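Local coordinates for protein glucoamylase (Thermoanaerobacterium thermosaccharolyticum, PDB 1LF6) that hydrolyses terminal alpha-1,4-linked glucose residues from the non-reducing ends of glucan chains, releasing beta-D-glucose, and probably also cleaves isomaltose, at residues N19-N24 with Y223-G228; Y155-K160 with I230-E235; S364-A369 with Y411-S416; Y337-S342 with P379-I384. One frame throughout, in Å; residues are numbered along the deposited sequence.

Contact 1 of 4, residues N19-N24 with Y223-G228; sequences NISAVN and YDSARG
In the N-terminal beta-sandwich domain, Asn19, Ile20 and Ala22 of a loop run beside Tyr223, Asp224 and Ser225, where strand 225-228 begins. Asp224 holds the loop with its carboxylate. Its CG sits between the backbone N and the carbonyl carbon (chi1 63°), which places the carboxylate where it can turn to the N-H groups of Asn19 and Ile20. OD1 takes the N-H of Asn19 at 2.8 Å from N, through its syn lone pair. OD2 receives the N-H of Ile20 at 3.2 Å from N, and this donor stands above the carboxylate plane. In return, Asp224 N donates to Ile20 O at 2.9 Å, almost straight. One water joins Asp224 OD1 to Asn19 OD1. Further on, Ala22 N donates to Ser225 O at 2.8 Å. Ala22 CA sits over one face of the Tyr223 ring, 3.6 Å from the centroid, in a CH-pi contact. Ile20 CG2 meets the same ring at its edge, in plane, 3.8 Å from CD1. Val23 CG2 approaches Tyr223 OH. Ala22 CB packs on Ala226 CB. On the strand side, Tyr203 and Ile201 of strand 198-203 touch Ala226. Asp224 is buried. The N-H groups of Asn19 and Ile20 and the water would probably stabilise a charged carboxylate, with the nearby Ile20 O a likely opposing influence.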
# COMPACT_ATOMS: atom_id res chain seq x y z
N ASN A 19 -39.42 -8.30 -8.29
CA ASN A 19 -40.69 -8.18 -7.59
C ASN A 19 -40.94 -6.79 -7.03
O ASN A 19 -42.05 -6.26 -7.14
CB ASN A 19 -40.76 -9.22 -6.47
CG ASN A 19 -40.63 -10.64 -6.99
OD1 ASN A 19 -39.89 -11.46 -6.43
ND2 ASN A 19 -41.35 -10.96 -8.06
N ILE A 20 -39.92 -6.19 -6.43
CA ILE A 20 -40.04 -4.87 -5.84
C ILE A 20 -38.75 -4.07 -5.99
O ILE A 20 -37.69 -4.48 -5.51
CB ILE A 20 -40.38 -4.97 -4.34
CG1 ILE A 20 -41.51 -5.99 -4.13
CG2 ILE A 20 -40.81 -3.61 -3.80
CD1 ILE A 20 -41.43 -6.72 -2.80
N SER A 21 -38.83 -2.92 -6.65
CA SER A 21 -37.67 -2.07 -6.85
C SER A 21 -37.56 -1.04 -5.74
O SER A 21 -38.58 -0.57 -5.21
CB SER A 21 -37.74 -1.37 -8.20
OG SER A 21 -37.80 -2.30 -9.26
N ALA A 22 -36.33 -0.68 -5.38
CA ALA A 22 -36.10 0.31 -4.34
C ALA A 22 -36.65 1.65 -4.84
O ALA A 22 -36.74 1.87 -6.05
CB ALA A 22 -34.61 0.42 -4.05
N VAL A 23 -37.00 2.54 -3.92
CA VAL A 23 -37.55 3.84 -4.29
C VAL A 23 -36.73 5.02 -3.80
O VAL A 23 -35.93 4.90 -2.87
CB VAL A 23 -38.99 3.99 -3.74
CG1 VAL A 23 -39.91 2.97 -4.38
CG2 VAL A 23 -38.98 3.82 -2.23
N ASN A 24 -36.93 6.17 -4.44
CA ASN A 24 -36.25 7.41 -4.08
C ASN A 24 -34.73 7.34 -4.19
O ASN A 24 -34.02 7.75 -3.27
CB ASN A 24 -36.64 7.83 -2.66
CG ASN A 24 -38.14 7.95 -2.49
OD1 ASN A 24 -38.81 8.67 -3.24
ND2 ASN A 24 -38.68 7.26 -1.49
N TYR A 223 -36.44 -4.86 -0.87
CA TYR A 223 -36.24 -4.55 -2.28
C TYR A 223 -35.29 -5.55 -2.92
O TYR A 223 -34.36 -6.02 -2.28
CB TYR A 223 -35.67 -3.14 -2.41
CG TYR A 223 -36.50 -2.07 -1.75
CD1 TYR A 223 -37.84 -1.88 -2.08
CD2 TYR A 223 -35.93 -1.21 -0.81
CE1 TYR A 223 -38.59 -0.87 -1.50
CE2 TYR A 223 -36.67 -0.19 -0.22
CZ TYR A 223 -38.00 -0.02 -0.58
OH TYR A 223 -38.73 1.00 -0.01
N ASP A 224 -35.54 -5.86 -4.19
CA ASP A 224 -34.68 -6.80 -4.90
C ASP A 224 -34.10 -6.17 -6.16
O ASP A 224 -33.63 -6.87 -7.05
CB ASP A 224 -35.46 -8.08 -5.25
CG ASP A 224 -36.64 -7.83 -6.20
OD1 ASP A 224 -37.43 -8.76 -6.40
OD2 ASP A 224 -36.76 -6.71 -6.73
N SER A 225 -34.12 -4.84 -6.20
CA SER A 225 -33.60 -4.10 -7.35
C SER A 225 -33.32 -2.65 -6.99
O SER A 225 -34.09 -2.02 -6.25
CB SER A 225 -34.61 -4.17 -8.50
OG SER A 225 -34.18 -3.41 -9.62
N ALA A 226 -32.22 -2.11 -7.51
CA ALA A 226 -31.83 -0.73 -7.25
C ALA A 226 -30.59 -0.37 -8.07
O ALA A 226 -29.84 -1.25 -8.48
CB ALA A 226 -31.56 -0.53 -5.76
N ARG A 227 -30.39 0.93 -8.31
CA ARG A 227 -29.23 1.39 -9.06
C ARG A 227 -28.77 2.77 -8.62
O ARG A 227 -29.52 3.74 -8.68
CB ARG A 227 -29.52 1.40 -10.57
CG ARG A 227 -28.31 1.79 -11.41
CD ARG A 227 -28.48 1.41 -12.86
NE ARG A 227 -29.59 2.11 -13.48
CZ ARG A 227 -29.98 1.91 -14.74
NH1 ARG A 227 -29.36 1.02 -15.49
NH2 ARG A 227 -31.00 2.60 -15.23
N GLY A 228 -27.52 2.83 -8.17
CA GLY A 228 -26.93 4.08 -7.70
C GLY A 228 -26.01 3.74 -6.54
O GLY A 228 -25.29 2.74 -6.60
O HOH W 1 -37.90 -10.29 -4.41
O HOH W 2 -34.74 0.71 -7.95

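Contact 2 of 4, residues Y155-K160 with I230-E235; sequences YDPHIK and IIEGAE
Tyr155 and Glu232 form an antiparallel hydrogen-bonded pair between neighbouring strands 150-157 and 230-236 of the N-terminal beta-sandwich. Tyr155 N donates to Glu232 O at 2.8 Å, and Glu232 N to Tyr155 O at 2.7 Å. Both side chains leave the same face of the sheet and lie side by side, pointing the same way. Glu232 is extended beyond CG. Its OE2 reaches the edge of the Tyr155 ring, in plane, 3.3 Å from CD2. The carboxylate is turned 63° from the ring. Beyond these atoms Tyr155 OH is hydrogen-bonded to Thr188 OG1, and Glu232 packs on Leu179 and Ala181. All three belong to the other sheet, which places the pair between the two layers. With an alanine in place of Glu232, the loss of the carboxylate and its OE2 would probably open a gap at the edge of the Tyr155 ring and against strand 176-183, though the backbone bonds could remain. Ile230 adds the next largest surface. With CG1 between the backbone N and the carbonyl carbon (chi1 65°), Ile230 brings CG1 to 4.0 Å from Pro157 CG. Pro157 CD in turn sits 3.9 Å above one face of the Tyr155 ring, offset toward the rim.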
# COMPACT_ATOMS: atom_id res chain seq x y z
N TYR A 155 -23.56 -5.25 2.62
CA TYR A 155 -22.56 -5.28 1.57
C TYR A 155 -22.66 -4.01 0.73
O TYR A 155 -23.71 -3.72 0.17
CB TYR A 155 -22.78 -6.51 0.69
CG TYR A 155 -22.02 -6.51 -0.61
CD1 TYR A 155 -20.64 -6.34 -0.64
CD2 TYR A 155 -22.69 -6.69 -1.83
CE1 TYR A 155 -19.94 -6.35 -1.84
CE2 TYR A 155 -22.00 -6.70 -3.04
CZ TYR A 155 -20.62 -6.53 -3.04
OH TYR A 155 -19.93 -6.55 -4.22
N ASP A 156 -21.56 -3.26 0.64
CA ASP A 156 -21.56 -2.03 -0.15
C ASP A 156 -20.68 -2.14 -1.39
O ASP A 156 -19.47 -1.97 -1.33
CB ASP A 156 -21.09 -0.85 0.70
CG ASP A 156 -21.20 0.47 -0.03
OD1 ASP A 156 -20.85 1.50 0.56
OD2 ASP A 156 -21.64 0.48 -1.20
N PRO A 157 -21.29 -2.42 -2.55
CA PRO A 157 -20.49 -2.54 -3.77
C PRO A 157 -20.13 -1.20 -4.40
O PRO A 157 -20.98 -0.30 -4.50
CB PRO A 157 -21.38 -3.38 -4.67
CG PRO A 157 -22.74 -2.91 -4.31
CD PRO A 157 -22.69 -2.83 -2.80
N HIS A 158 -18.87 -1.07 -4.80
CA HIS A 158 -18.37 0.12 -5.48
C HIS A 158 -17.63 -0.42 -6.69
O HIS A 158 -16.42 -0.22 -6.83
CB HIS A 158 -17.39 0.90 -4.60
CG HIS A 158 -18.06 1.77 -3.58
ND1 HIS A 158 -17.43 2.85 -3.00
CD2 HIS A 158 -19.29 1.70 -3.02
CE1 HIS A 158 -18.24 3.42 -2.13
NE2 HIS A 158 -19.38 2.74 -2.12
N ILE A 159 -18.36 -1.10 -7.56
CA ILE A 159 -17.78 -1.72 -8.73
C ILE A 159 -17.00 -0.77 -9.63
O ILE A 159 -17.45 0.35 -9.93
CB ILE A 159 -18.87 -2.45 -9.54
CG1 ILE A 159 -19.61 -3.42 -8.62
CG2 ILE A 159 -18.24 -3.22 -10.71
CD1 ILE A 159 -20.85 -4.02 -9.22
N LYS A 160 -15.82 -1.22 -10.04
CA LYS A 160 -14.92 -0.45 -10.88
C LYS A 160 -14.58 0.93 -10.32
O LYS A 160 -14.72 1.94 -11.00
CB LYS A 160 -15.48 -0.33 -12.30
CG LYS A 160 -15.25 -1.57 -13.14
CD LYS A 160 -15.32 -1.23 -14.63
CE LYS A 160 -14.73 -2.34 -15.47
NZ LYS A 160 -14.63 -1.95 -16.90
N ILE A 230 -25.87 2.07 -3.70
CA ILE A 230 -26.66 1.08 -3.00
C ILE A 230 -25.94 0.31 -1.90
O ILE A 230 -24.72 0.36 -1.77
CB ILE A 230 -27.22 0.06 -4.00
CG1 ILE A 230 -26.07 -0.72 -4.64
CG2 ILE A 230 -28.01 0.79 -5.08
CD1 ILE A 230 -26.52 -1.82 -5.59
N ILE A 231 -26.74 -0.41 -1.12
CA ILE A 231 -26.24 -1.24 -0.03
C ILE A 231 -27.06 -2.53 -0.05
O ILE A 231 -28.29 -2.51 0.09
CB ILE A 231 -26.42 -0.53 1.32
CG1 ILE A 231 -25.61 0.77 1.32
CG2 ILE A 231 -25.97 -1.46 2.46
CD1 ILE A 231 -25.76 1.57 2.58
N GLU A 232 -26.39 -3.65 -0.27
CA GLU A 232 -27.07 -4.93 -0.32
C GLU A 232 -27.07 -5.54 1.08
O GLU A 232 -26.05 -6.05 1.54
CB GLU A 232 -26.40 -5.83 -1.35
CG GLU A 232 -26.44 -5.20 -2.74
CD GLU A 232 -26.10 -6.15 -3.87
OE1 GLU A 232 -26.55 -5.89 -5.00
OE2 GLU A 232 -25.38 -7.15 -3.63
N GLY A 233 -28.22 -5.45 1.75
CA GLY A 233 -28.35 -5.97 3.09
C GLY A 233 -29.08 -7.29 3.17
O GLY A 233 -29.86 -7.64 2.28
N ALA A 234 -28.82 -8.03 4.24
CA ALA A 234 -29.46 -9.33 4.44
C ALA A 234 -29.40 -9.70 5.91
O ALA A 234 -28.47 -9.34 6.63
CB ALA A 234 -28.75 -10.39 3.60
N GLU A 235 -30.42 -10.42 6.36
CA GLU A 235 -30.48 -10.87 7.74
C GLU A 235 -30.01 -12.31 7.80
O GLU A 235 -30.31 -13.12 6.92
CB GLU A 235 -31.91 -10.74 8.29
CG GLU A 235 -32.11 -11.38 9.66
CD GLU A 235 -33.42 -10.95 10.31
OE1 GLU A 235 -34.43 -10.85 9.60
OE2 GLU A 235 -33.43 -10.73 11.54

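Contact 3 of 4, residues S364-A369 with Y411-S416; sequences SLDYLA and YDLYDS
Asp366 OD2 makes a salt bridge with Arg410 NH2, and Leu413 CD2 lies against this same oxygen at 4.1 Å. Arg410 has a second acidic partner, since its NE forms a salt bridge with Asp412 OD2. Through Asp366, Arg410 ties helix 358-375 to the 3-10 turn 411-413, and its bond to Asp412 is local to that turn. The main touch between 364-369 and 411-416 is apolar. Leu365 and Leu413 reach toward each other tip to tip. Leu365 CG is anti to the backbone N (chi1 -178°), and CG and CD2 of Leu365 both lie 3.6 Å from Leu413 CD1. The other branch of Leu413 turns to Asp366 and to Ala369, whose CB is 4.3 Å from Leu413 CD2. Leu413 thus spreads its two methyl groups over three residues of one helix face. It is also the N-cap residue of helix 414-428. One turn later the backbones of Ala369 and Ser416 come nearest, with their CA atoms 6.6 Å apart. Leu404 and Ser405 of helix 395-407 and Leu408 of the following loop also pack on Leu365. This is helix packing within the alpha/alpha barrel, away from the probable catalytic residues. Asp366 OD2 and Asp412 OD1 are 5.5 Å apart. Their like charges would probably repel, and Arg410 is likely to offset this. The leucine tips give van der Waals and hydrophobic packing, with the charged groups beside them.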
# COMPACT_ATOMS: atom_id res chain seq x y z
N SER A 364 9.84 -7.43 -11.73
CA SER A 364 9.60 -6.00 -11.58
C SER A 364 10.54 -5.24 -12.52
O SER A 364 10.15 -4.22 -13.09
CB SER A 364 9.80 -5.56 -10.13
OG SER A 364 11.17 -5.42 -9.80
N LEU A 365 11.76 -5.73 -12.70
CA LEU A 365 12.70 -5.08 -13.60
C LEU A 365 12.21 -5.19 -15.03
O LEU A 365 12.25 -4.22 -15.79
CB LEU A 365 14.10 -5.69 -13.48
CG LEU A 365 15.20 -5.05 -14.34
CD1 LEU A 365 15.33 -3.57 -14.00
CD2 LEU A 365 16.53 -5.77 -14.11
N ASP A 366 11.73 -6.38 -15.40
CA ASP A 366 11.22 -6.60 -16.74
C ASP A 366 9.98 -5.75 -17.01
O ASP A 366 9.71 -5.39 -18.16
CB ASP A 366 10.91 -8.08 -16.94
CG ASP A 366 12.16 -8.89 -17.22
OD1 ASP A 366 12.27 -10.02 -16.69
OD2 ASP A 366 13.02 -8.40 -17.98
N TYR A 367 9.24 -5.42 -15.96
CA TYR A 367 8.07 -4.57 -16.11
C TYR A 367 8.57 -3.19 -16.54
O TYR A 367 8.05 -2.58 -17.47
CB TYR A 367 7.32 -4.45 -14.78
CG TYR A 367 6.20 -3.43 -14.80
CD1 TYR A 367 4.97 -3.74 -15.37
CD2 TYR A 367 6.39 -2.14 -14.30
CE1 TYR A 367 3.94 -2.79 -15.43
CE2 TYR A 367 5.38 -1.18 -14.37
CZ TYR A 367 4.16 -1.51 -14.94
OH TYR A 367 3.15 -0.57 -15.02
N LEU A 368 9.60 -2.70 -15.84
CA LEU A 368 10.19 -1.40 -16.13
C LEU A 368 10.80 -1.35 -17.53
O LEU A 368 10.76 -0.32 -18.21
CB LEU A 368 11.26 -1.07 -15.09
CG LEU A 368 10.79 -0.84 -13.65
CD1 LEU A 368 11.99 -0.72 -12.74
CD2 LEU A 368 9.94 0.42 -13.58
N ALA A 369 11.38 -2.47 -17.96
CA ALA A 369 11.98 -2.55 -19.28
C ALA A 369 10.89 -2.34 -20.33
O ALA A 369 11.11 -1.72 -21.36
CB ALA A 369 12.63 -3.93 -19.48
N TYR A 411 22.57 -7.83 -17.66
CA TYR A 411 23.29 -7.10 -18.71
C TYR A 411 22.60 -7.24 -20.06
O TYR A 411 22.97 -6.57 -21.03
CB TYR A 411 24.73 -7.61 -18.80
CG TYR A 411 25.41 -7.71 -17.46
CD1 TYR A 411 25.30 -6.69 -16.52
CD2 TYR A 411 26.18 -8.83 -17.13
CE1 TYR A 411 25.94 -6.77 -15.29
CE2 TYR A 411 26.82 -8.92 -15.90
CZ TYR A 411 26.70 -7.89 -14.99
OH TYR A 411 27.34 -7.97 -13.77
N ASP A 412 21.60 -8.11 -20.11
CA ASP A 412 20.85 -8.34 -21.34
C ASP A 412 19.88 -7.19 -21.60
O ASP A 412 19.34 -7.07 -22.69
CB ASP A 412 20.07 -9.65 -21.20
CG ASP A 412 19.13 -9.64 -20.02
OD1 ASP A 412 17.90 -9.57 -20.23
OD2 ASP A 412 19.62 -9.69 -18.87
N LEU A 413 19.67 -6.34 -20.60
CA LEU A 413 18.75 -5.21 -20.75
C LEU A 413 19.45 -3.90 -21.13
O LEU A 413 18.83 -2.83 -21.12
CB LEU A 413 17.96 -5.01 -19.45
CG LEU A 413 17.07 -6.17 -18.99
CD1 LEU A 413 16.43 -5.82 -17.66
CD2 LEU A 413 16.01 -6.46 -20.05
N TYR A 414 20.73 -3.99 -21.48
CA TYR A 414 21.50 -2.81 -21.84
C TYR A 414 20.88 -1.98 -22.97
O TYR A 414 20.72 -0.76 -22.82
CB TYR A 414 22.93 -3.20 -22.23
CG TYR A 414 23.78 -2.01 -22.61
CD1 TYR A 414 24.14 -1.05 -21.67
CD2 TYR A 414 24.19 -1.83 -23.93
CE1 TYR A 414 24.89 0.06 -22.02
CE2 TYR A 414 24.94 -0.71 -24.30
CZ TYR A 414 25.29 0.23 -23.34
OH TYR A 414 26.01 1.33 -23.70
N ASP A 415 20.54 -2.62 -24.08
CA ASP A 415 19.96 -1.92 -25.23
C ASP A 415 18.56 -1.39 -25.00
O ASP A 415 18.24 -0.27 -25.41
CB ASP A 415 19.93 -2.83 -26.46
CG ASP A 415 21.31 -3.14 -27.02
OD1 ASP A 415 22.06 -2.18 -27.31
OD2 ASP A 415 21.64 -4.33 -27.16
N SER A 416 17.71 -2.18 -24.36
CA SER A 416 16.32 -1.77 -24.14
C SER A 416 16.04 -0.96 -22.88
O SER A 416 15.03 -0.26 -22.81
CB SER A 416 15.42 -3.01 -24.16
OG SER A 416 15.70 -3.86 -23.06

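Contact 4 of 4, residues Y337-S342 with P379-I384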
# COMPACT_ATOMS: atom_id res chain seq x y z
N TYR A 337 -2.45 5.56 -4.79
CA TYR A 337 -1.35 4.66 -4.43
C TYR A 337 -1.42 3.33 -5.18
O TYR A 337 -0.57 2.46 -4.98
CB TYR A 337 -1.35 4.40 -2.92
CG TYR A 337 -0.82 5.55 -2.10
CD1 TYR A 337 -1.55 6.74 -1.98
CD2 TYR A 337 0.42 5.48 -1.47
CE1 TYR A 337 -1.04 7.82 -1.25
CE2 TYR A 337 0.93 6.55 -0.74
CZ TYR A 337 0.19 7.72 -0.64
OH TYR A 337 0.69 8.79 0.06
N HIS A 338 -2.42 3.18 -6.05
CA HIS A 338 -2.56 1.95 -6.83
C HIS A 338 -1.83 2.11 -8.16
O HIS A 338 -2.19 1.49 -9.15
CB HIS A 338 -4.03 1.62 -7.07
CG HIS A 338 -4.79 1.34 -5.82
ND1 HIS A 338 -5.16 2.33 -4.93
CD2 HIS A 338 -5.24 0.17 -5.29
CE1 HIS A 338 -5.80 1.79 -3.91
NE2 HIS A 338 -5.86 0.48 -4.10
N LEU A 339 -0.81 2.96 -8.16
CA LEU A 339 -0.02 3.21 -9.35
C LEU A 339 1.36 2.61 -9.13
O LEU A 339 1.70 2.22 -8.01
CB LEU A 339 0.10 4.72 -9.61
CG LEU A 339 -1.22 5.41 -9.94
CD1 LEU A 339 -1.05 6.92 -9.93
CD2 LEU A 339 -1.71 4.92 -11.29
N VAL A 340 2.14 2.52 -10.20
CA VAL A 340 3.48 1.96 -10.13
C VAL A 340 4.51 3.06 -10.24
O VAL A 340 4.54 3.80 -11.22
CB VAL A 340 3.73 0.93 -11.28
CG1 VAL A 340 5.11 0.30 -11.13
CG2 VAL A 340 2.65 -0.15 -11.26
N TRP A 341 5.35 3.17 -9.21
CA TRP A 341 6.43 4.16 -9.19
C TRP A 341 7.74 3.40 -9.28
O TRP A 341 7.98 2.45 -8.53
CB TRP A 341 6.43 4.96 -7.88
CG TRP A 341 5.51 6.14 -7.84
CD1 TRP A 341 5.83 7.44 -8.14
CD2 TRP A 341 4.16 6.15 -7.37
NE1 TRP A 341 4.75 8.26 -7.88
CE2 TRP A 341 3.71 7.50 -7.41
CE3 TRP A 341 3.27 5.16 -6.93
CZ2 TRP A 341 2.42 7.87 -7.02
CZ3 TRP A 341 1.99 5.53 -6.53
CH2 TRP A 341 1.58 6.88 -6.58
N SER A 342 8.59 3.83 -10.20
CA SER A 342 9.89 3.23 -10.38
C SER A 342 10.66 3.20 -9.06
O SER A 342 11.32 2.21 -8.73
CB SER A 342 10.66 4.03 -11.43
OG SER A 342 12.03 3.67 -11.46
N PRO A 379 8.14 7.47 -16.84
CA PRO A 379 7.25 8.58 -16.46
C PRO A 379 7.09 8.65 -14.94
O PRO A 379 7.38 7.67 -14.25
CB PRO A 379 5.95 8.24 -17.19
CG PRO A 379 5.98 6.75 -17.28
CD PRO A 379 7.42 6.42 -17.58
N GLN A 380 6.65 9.80 -14.42
CA GLN A 380 6.48 9.98 -12.98
C GLN A 380 5.96 8.69 -12.36
O GLN A 380 6.51 8.20 -11.38
CB GLN A 380 5.52 11.13 -12.67
CG GLN A 380 5.33 11.36 -11.17
CD GLN A 380 4.63 12.68 -10.84
OE1 GLN A 380 4.32 12.96 -9.70
NE2 GLN A 380 4.38 13.48 -11.84
N ASN A 381 4.90 8.15 -12.95
CA ASN A 381 4.31 6.90 -12.51
C ASN A 381 3.44 6.37 -13.64
O ASN A 381 3.15 7.08 -14.60
CB ASN A 381 3.50 7.09 -11.21
CG ASN A 381 2.47 8.21 -11.30
OD1 ASN A 381 2.12 8.82 -10.30
ND2 ASN A 381 1.98 8.46 -12.50
N THR A 382 3.03 5.11 -13.53
CA THR A 382 2.20 4.50 -14.56
C THR A 382 1.11 3.64 -13.94
O THR A 382 1.21 3.25 -12.78
CB THR A 382 3.03 3.56 -15.46
OG1 THR A 382 3.64 2.56 -14.63
CG2 THR A 382 4.11 4.32 -16.21
N TRP A 383 0.08 3.35 -14.73
CA TRP A 383 -0.98 2.47 -14.27
C TRP A 383 -0.31 1.11 -14.33
O TRP A 383 0.74 0.96 -14.96
CB TRP A 383 -2.16 2.48 -15.24
CG TRP A 383 -2.80 3.81 -15.41
CD1 TRP A 383 -2.42 4.79 -16.27
CD2 TRP A 383 -3.94 4.30 -14.70
NE1 TRP A 383 -3.27 5.87 -16.16
CE2 TRP A 383 -4.21 5.59 -15.20
CE3 TRP A 383 -4.76 3.77 -13.70
CZ2 TRP A 383 -5.27 6.37 -14.73
CZ3 TRP A 383 -5.82 4.54 -13.23
CH2 TRP A 383 -6.07 5.83 -13.74
N ILE A 384 -0.91 0.11 -13.69
CA ILE A 384 -0.31 -1.22 -13.71
C ILE A 384 -0.19 -1.76 -15.14
O ILE A 384 0.65 -2.61 -15.41
CB ILE A 384 -1.12 -2.20 -12.84
CG1 ILE A 384 -2.61 -2.16 -13.22
CG2 ILE A 384 -0.95 -1.84 -11.37
CD1 ILE A 384 -3.47 -3.10 -12.39
O HOH W 3 -2.71 1.13 -12.14
O HOH W 4 6.32 3.06 -13.33
O HOH W 5 7.63 5.49 -12.52
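Trp341 and Asn381 pack closely at the heart of this contact. Asn381 CB sits over one face of the indole, 3.7 Å from the centroid of the five-membered ring, in a CH-pi contact. Trp341 CD1 meets Gln380 O at 3.4 Å. Next to them, Val340 and Thr382 form a single antiparallel hydrogen-bonded bridge. Val340 N donates to Thr382 O at 2.8 Å and Thr382 N to Val340 O at 3.1 Å. Leu339 CD2 lies over one face of the Trp383 ring, and Val340 CG2 touches Ile384 CG2 at 4.0 Å. Toward the two ends water replaces direct bonds: one links His338 O to Ile384 N, another Ser342 N to Pro379 O. A third lies beside the bridge itself, between Val340 O and Thr382 OG1. Trp341 NE1 is hydrogen-bonded to OE2 of Glu438, probably the catalytic proton donor, which Trp341 is thus likely to position. An alanine in place of Trp341 would probably free that carboxylate to turn and uncover Asn381 CB. The first segment leads into helix 342-355, with Trp341 as its N-cap residue. The second lies between helices 358-375 and 395-407. Tyr367 of helix 358-375 packs on Val340, and its OH is hydrogen-bonded to Thr382 OG1.

In the fold
Along the chain, contacts 1 and 2 come first and their segments alternate. Both lie in the N-terminal beta-sandwich domain, with centres about 13 Å apart. Strands 225-228 and 230-236 follow each other but belong to different sheets, so the chain passes from one layer to the other between them. Contacts 3 and 4 also alternate, and lie in the helical family 15 domain with centres about 17 Å apart. Helix 358-375 carries one side of contact 3, and its Tyr367 reaches residues of contact 4. Contact 4 is the most central and lies beside the probable active site. Its nearest atoms are about 10 Å from contact 2. Contact 1 is the most peripheral, its centre about 52 Å from that of contact 3.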